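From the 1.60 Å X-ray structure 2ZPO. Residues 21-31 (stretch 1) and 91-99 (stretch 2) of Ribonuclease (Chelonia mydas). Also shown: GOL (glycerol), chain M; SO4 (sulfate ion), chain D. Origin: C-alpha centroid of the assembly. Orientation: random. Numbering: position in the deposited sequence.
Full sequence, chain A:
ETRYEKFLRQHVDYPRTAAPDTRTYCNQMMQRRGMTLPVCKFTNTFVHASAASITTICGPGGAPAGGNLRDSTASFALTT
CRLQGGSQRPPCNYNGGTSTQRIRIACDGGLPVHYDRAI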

# COMPACT_ATOMS: atom_id res chain seq x y z
N ASP A 21 -13.44 6.67 -10.34
CA ASP A 21 -12.59 7.78 -9.95
C ASP A 21 -11.81 7.34 -8.70
O ASP A 21 -12.09 6.28 -8.15
CB ASP A 21 -13.44 9.01 -9.65
CG ASP A 21 -14.62 8.69 -8.75
OD1 ASP A 21 -14.40 8.28 -7.59
OD2 ASP A 21 -15.78 8.84 -9.19
N THR A 22 -10.87 8.15 -8.24
CA THR A 22 -9.98 7.70 -7.16
C THR A 22 -10.67 7.63 -5.79
O THR A 22 -10.38 6.76 -4.98
CB THR A 22 -8.72 8.55 -7.08
OG1 THR A 22 -8.17 8.69 -8.40
CG2 THR A 22 -7.71 7.88 -6.19
N ARG A 23 -11.62 8.53 -5.55
CA ARG A 23 -12.36 8.53 -4.30
C ARG A 23 -13.11 7.19 -4.19
O ARG A 23 -13.07 6.54 -3.14
CB ARG A 23 -13.33 9.72 -4.32
CG ARG A 23 -14.25 9.87 -3.16
CD ARG A 23 -15.37 10.88 -3.49
NE ARG A 23 -16.62 10.17 -3.80
CZ ARG A 23 -17.20 10.06 -5.00
NH1 ARG A 23 -16.68 10.64 -6.08
NH2 ARG A 23 -18.33 9.38 -5.11
N THR A 24 -13.75 6.77 -5.28
CA THR A 24 -14.50 5.52 -5.31
C THR A 24 -13.56 4.31 -5.24
O THR A 24 -13.86 3.33 -4.56
CB THR A 24 -15.40 5.38 -6.57
OG1 THR A 24 -16.28 6.52 -6.70
CG2 THR A 24 -16.24 4.15 -6.48
N TYR A 25 -12.44 4.37 -5.97
CA TYR A 25 -11.39 3.35 -5.84
C TYR A 25 -11.07 3.14 -4.35
O TYR A 25 -11.09 2.01 -3.83
CB TYR A 25 -10.12 3.79 -6.58
CG TYR A 25 -8.99 2.81 -6.40
CD1 TYR A 25 -8.12 2.93 -5.32
CD2 TYR A 25 -8.81 1.76 -7.29
CE1 TYR A 25 -7.08 2.03 -5.16
CE2 TYR A 25 -7.78 0.82 -7.14
CZ TYR A 25 -6.93 0.96 -6.06
OH TYR A 25 -5.92 0.03 -5.89
N CYS A 26 -10.76 4.24 -3.67
CA CYS A 26 -10.37 4.16 -2.27
C CYS A 26 -11.47 3.59 -1.36
O CYS A 26 -11.24 2.72 -0.54
CB CYS A 26 -9.89 5.52 -1.80
SG CYS A 26 -8.26 5.95 -2.41
N ASN A 27 -12.69 4.09 -1.55
CA ASN A 27 -13.80 3.62 -0.77
C ASN A 27 -14.02 2.10 -0.92
O ASN A 27 -14.17 1.37 0.06
CB ASN A 27 -15.04 4.42 -1.14
CG ASN A 27 -15.00 5.84 -0.57
OD1 ASN A 27 -14.32 6.10 0.45
ND2 ASN A 27 -15.75 6.76 -1.18
N GLN A 28 -13.98 1.64 -2.17
CA GLN A 28 -14.19 0.22 -2.45
C GLN A 28 -13.03 -0.64 -1.95
O GLN A 28 -13.23 -1.68 -1.33
CB GLN A 28 -14.37 0.02 -3.97
CG GLN A 28 -15.66 0.65 -4.48
CD GLN A 28 -15.90 0.46 -5.99
OE1 GLN A 28 -14.97 0.45 -6.80
NE2 GLN A 28 -17.17 0.33 -6.37
N MET A 29 -11.81 -0.20 -2.21
CA MET A 29 -10.64 -1.06 -1.97
C MET A 29 -10.34 -1.14 -0.47
O MET A 29 -9.98 -2.20 0.05
CB MET A 29 -9.43 -0.55 -2.76
CG MET A 29 -9.54 -0.72 -4.26
SD MET A 29 -9.63 -2.44 -4.80
CE MET A 29 -8.30 -3.18 -3.89
N MET A 30 -10.53 -0.03 0.24
CA MET A 30 -10.30 -0.03 1.69
C MET A 30 -11.22 -1.03 2.36
O MET A 30 -10.83 -1.70 3.29
CB MET A 30 -10.47 1.37 2.27
CG MET A 30 -9.34 2.35 1.89
SD MET A 30 -7.66 1.81 2.32
CE MET A 30 -7.65 2.10 4.09
N GLN A 31 -12.45 -1.11 1.87
CA GLN A 31 -13.40 -2.09 2.42
C GLN A 31 -13.10 -3.52 1.98
O GLN A 31 -13.00 -4.42 2.81
CB GLN A 31 -14.83 -1.73 2.01
CG GLN A 31 -15.85 -2.71 2.58
CD GLN A 31 -17.28 -2.28 2.36
OE1 GLN A 31 -17.57 -1.10 2.15
NE2 GLN A 31 -18.20 -3.24 2.41
C1 GOL M . -10.37 12.10 -8.35
O1 GOL M . -10.53 11.16 -9.39
C2 GOL M . -10.79 11.52 -7.00
O2 GOL M . -12.16 11.21 -7.06
C3 GOL M . -10.51 12.46 -5.82
O3 GOL M . -10.55 11.77 -4.58
S SO4 D . -5.81 11.29 -9.60
O1 SO4 D . -6.77 11.08 -8.51
O2 SO4 D . -4.50 11.76 -9.07
O3 SO4 D . -5.68 10.05 -10.36
O4 SO4 D . -6.32 12.33 -10.51
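Stretch 2, residues 91-99: PCNYNGGTS

Residues 22-31 form a helix, begun by Asp 21 at the N-cap, where OD1 accepts a capping bond from Thr 24 N (2.8 Å). Stretch 2 is extended and includes a strand that runs on past Ser 99; its axis approaches that of the helix to 6.3 Å, and the N-to-C directions make an angle of 118°. The strand thus runs obliquely back toward the start of the helix, pairing Asn 27 with Tyr 94 (CA to CA 5.6 Å), Arg 23 with Asn 95 (4.8 Å) and Thr 22 with Gly 96 (5.3 Å).

Tyr 94, in the m rotamer, points toward the helix and buries the largest area of any residue in the contact. Met 30 CG lies over one ring face, 3.7 Å from the centroid, while Cys 26 CB packs on Tyr 94 CB at 3.6 Å. Asn 27 OD1 accepts the direct hydrogen bond between the stretches, from Tyr 94 N (2.7 Å), and a water bridges Asn 27 O (2.8 Å) and Cys 92 O (3.0 Å).

Further along, Gly 96 permits close approach: Thr 22 CG2 reaches Gly 96 C at 3.5 Å, and Cys 26 SG lies 3.8 Å from Gly 96 CA. A CB there would clash with both side chains. Beyond it, a sulfate links Thr 22 OG1 (2.8 Å to O1) and Thr 98 OG1 (2.7 Å to O3).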

# COMPACT_ATOMS: atom_id res chain seq x y z
N PRO A 91 -19.39 5.20 8.97
CA PRO A 91 -18.84 4.96 7.63
C PRO A 91 -17.47 5.54 7.39
O PRO A 91 -17.16 6.61 7.89
CB PRO A 91 -19.82 5.68 6.70
CG PRO A 91 -20.99 5.95 7.47
CD PRO A 91 -20.65 5.97 8.92
N CYS A 92 -16.68 4.84 6.57
CA CYS A 92 -15.32 5.23 6.24
C CYS A 92 -15.32 5.78 4.83
O CYS A 92 -15.46 5.02 3.87
CB CYS A 92 -14.42 3.99 6.28
SG CYS A 92 -14.46 3.10 7.85
N ASN A 93 -15.18 7.10 4.70
CA ASN A 93 -15.09 7.76 3.39
C ASN A 93 -13.69 8.26 3.14
O ASN A 93 -13.05 8.85 4.03
CB ASN A 93 -16.07 8.92 3.31
CG ASN A 93 -17.50 8.45 3.30
OD1 ASN A 93 -17.93 7.83 2.34
ND2 ASN A 93 -18.23 8.73 4.37
N TYR A 94 -13.18 8.00 1.93
CA TYR A 94 -11.79 8.32 1.61
C TYR A 94 -11.68 9.31 0.48
O TYR A 94 -12.60 9.43 -0.33
CB TYR A 94 -11.02 7.03 1.24
CG TYR A 94 -10.83 6.13 2.43
CD1 TYR A 94 -9.70 6.26 3.26
CD2 TYR A 94 -11.78 5.17 2.77
CE1 TYR A 94 -9.53 5.47 4.38
CE2 TYR A 94 -11.62 4.34 3.90
CZ TYR A 94 -10.49 4.51 4.70
OH TYR A 94 -10.32 3.71 5.82
N ASN A 95 -10.57 10.04 0.46
CA ASN A 95 -10.13 10.76 -0.73
C ASN A 95 -8.84 10.08 -1.19
O ASN A 95 -8.23 9.32 -0.44
CB ASN A 95 -9.86 12.24 -0.44
CG ASN A 95 -11.12 12.99 -0.01
OD1 ASN A 95 -12.15 12.96 -0.70
ND2 ASN A 95 -11.04 13.64 1.14
N GLY A 96 -8.44 10.32 -2.43
CA GLY A 96 -7.29 9.59 -2.96
C GLY A 96 -6.57 10.39 -4.02
O GLY A 96 -7.15 11.31 -4.60
N GLY A 97 -5.30 10.07 -4.24
CA GLY A 97 -4.53 10.58 -5.36
C GLY A 97 -3.74 9.44 -5.97
O GLY A 97 -3.56 8.40 -5.34
N THR A 98 -3.27 9.64 -7.20
CA THR A 98 -2.37 8.67 -7.82
C THR A 98 -1.03 9.33 -8.14
O THR A 98 -0.92 10.57 -8.26
CB THR A 98 -2.98 8.04 -9.09
OG1 THR A 98 -3.23 9.05 -10.09
CG2 THR A 98 -4.30 7.34 -8.77
N SER A 99 0.01 8.51 -8.24
CA SER A 99 1.36 9.02 -8.56
C SER A 99 2.20 7.88 -9.11
O SER A 99 1.72 6.73 -9.23
CB SER A 99 2.03 9.60 -7.31
OG SER A 99 2.11 8.58 -6.32
O HOH W 1 -14.64 2.42 2.62
O HOH W 2 -15.21 9.90 -0.05